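Local coordinates for catabolite control protein A (Lactococcus lactis, PDB 2O20) that probably acts as a global transcriptional regulator of carbon catabolite repression and activation, binding DNA as a member of the LacI family, at residues R62-G67 / Q119-V124. The protein carries 1 engineered substitution. Residues are numbered along the deposited sequence; the frame is centred on the assembly and turned at random. Where two conformers were deposited one is given.
Sequences RTTTVG and QVDGIV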
# COMPACT_ATOMS: atom_id res chain seq x y z
N ARG D 62 -0.23 33.92 -4.31
CA ARG D 62 -0.73 32.58 -4.51
C ARG D 62 -0.47 31.71 -3.26
O ARG D 62 0.60 31.79 -2.63
CB ARG D 62 -0.01 31.97 -5.72
CG ARG D 62 -0.47 30.59 -6.15
CD ARG D 62 -1.88 30.64 -6.67
NE ARG D 62 -2.07 31.69 -7.68
CZ ARG D 62 -3.25 32.04 -8.18
NH1 ARG D 62 -4.36 31.42 -7.78
NH2 ARG D 62 -3.32 33.00 -9.09
N THR D 63 -1.44 30.87 -2.89
CA THR D 63 -1.20 29.89 -1.82
C THR D 63 0.03 29.07 -2.15
O THR D 63 0.18 28.61 -3.28
CB THR D 63 -2.37 28.92 -1.66
OG1 THR D 63 -3.56 29.67 -1.40
CG2 THR D 63 -2.12 27.96 -0.48
N THR D 64 0.90 28.90 -1.17
CA THR D 64 2.09 28.07 -1.34
C THR D 64 1.73 26.65 -1.81
O THR D 64 0.75 26.04 -1.31
CB THR D 64 2.89 28.04 -0.03
OG1 THR D 64 3.41 29.35 0.21
CG2 THR D 64 3.99 27.02 -0.05
N THR D 65 2.50 26.16 -2.77
CA THR D 65 2.19 24.90 -3.45
C THR D 65 3.45 24.06 -3.43
O THR D 65 4.50 24.50 -3.89
CB THR D 65 1.70 25.11 -4.90
OG1 THR D 65 0.48 25.87 -4.90
CG2 THR D 65 1.46 23.78 -5.61
N VAL D 66 3.30 22.85 -2.89
CA VAL D 66 4.34 21.84 -2.80
C VAL D 66 4.12 20.69 -3.81
O VAL D 66 3.05 20.06 -3.84
CB VAL D 66 4.52 21.32 -1.36
CG1 VAL D 66 5.17 22.40 -0.50
CG2 VAL D 66 3.20 20.94 -0.74
N GLY D 67 5.15 20.49 -4.64
CA GLY D 67 5.24 19.35 -5.57
C GLY D 67 5.91 18.16 -4.90
O GLY D 67 7.00 18.27 -4.36
N GLN D 119 4.87 26.68 -11.35
CA GLN D 119 5.49 27.55 -10.36
C GLN D 119 5.23 27.04 -8.93
O GLN D 119 4.84 27.80 -8.02
CB GLN D 119 5.02 29.01 -10.52
CG GLN D 119 5.57 29.74 -11.75
CD GLN D 119 4.86 31.05 -12.00
OE1 GLN D 119 5.39 32.13 -11.71
NE2 GLN D 119 3.62 30.97 -12.47
N VAL D 120 5.43 25.74 -8.72
CA VAL D 120 5.43 25.24 -7.34
C VAL D 120 6.53 25.98 -6.57
O VAL D 120 7.56 26.44 -7.13
CB VAL D 120 5.58 23.68 -7.24
CG1 VAL D 120 4.57 22.97 -8.14
CG2 VAL D 120 7.00 23.24 -7.51
N ASP D 121 6.27 26.12 -5.27
CA ASP D 121 7.11 26.87 -4.36
C ASP D 121 8.22 26.01 -3.74
O ASP D 121 9.23 26.52 -3.26
CB ASP D 121 6.23 27.51 -3.28
CG ASP D 121 5.21 28.46 -3.86
OD1 ASP D 121 5.62 29.57 -4.20
OD2 ASP D 121 4.01 28.11 -4.05
N GLY D 122 8.03 24.69 -3.77
CA GLY D 122 8.96 23.75 -3.19
C GLY D 122 8.64 22.33 -3.63
O GLY D 122 7.51 22.03 -3.99
N ILE D 123 9.67 21.48 -3.63
CA ILE D 123 9.59 20.08 -4.10
C ILE D 123 10.11 19.11 -3.04
O ILE D 123 11.18 19.31 -2.48
CB ILE D 123 10.39 19.90 -5.46
CG1 ILE D 123 9.70 20.68 -6.58
CG2 ILE D 123 10.48 18.45 -5.89
CD1 ILE D 123 10.55 20.94 -7.80
N VAL D 124 9.36 18.05 -2.78
CA VAL D 124 9.85 16.88 -2.06
C VAL D 124 10.07 15.76 -3.07
O VAL D 124 9.15 15.40 -3.80
CB VAL D 124 8.85 16.40 -1.00
CG1 VAL D 124 9.39 15.15 -0.26
CG2 VAL D 124 8.48 17.53 -0.01
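Asp121 grips Thr65 at two points, one through its side chain and one through its backbone. Its OD2 accepts the amide of Thr65, with Thr65 N 2.8 Å from Asp121 OD2, and the N-H arrives on the anti side of that oxygen, 17° out of the carboxylate plane. In return Asp121 N donates to Thr65 O over 2.8 Å. CG of Asp121 lies anti to its own carbonyl carbon and beside its backbone N (chi1 -61°), and the bond to Thr65 N fixes where OD2 lies. CB of Asp121 meets the methyl CG2 of Thr64 at 4.0 Å, while the methyls Thr65 CG2 and Val120 CG1 touch as the two side chains cross at about a right angle.

Beyond this junction the pairing is regular parallel sheet. Gly67 N reaches Gly122 O at 2.9 Å, and Val124 N donates to Gly67 O at 2.8 Å, so Gly67 bonds to the residues on either side of Ile123. A CA-H...O contact from Ile123 CA to Gly67 O, 3.2 Å long, joins the same carbonyl. Val66 and Val124 pack against helix 294-309, whereas Val120 and Ile123 face helix 105-118, which ends in a Schellman motif at Gln119. Strands 65-70 and 122-125 are neighbouring inner strands of the parallel sheet in one lobe of the periplasmic-binding-protein fold.

An alanine at Asp121 would probably leave the amide of Thr65 without its carboxylate acceptor and Thr64 CA without the oxygen 3.3 Å away, Asp121 OD2. With OD2 accepting Thr65 N while Asp121 N returns a bond to Thr65 O, the carboxylate stands in for a strand carbonyl, extending the hydrogen bonding one step before strand 122-125 begins.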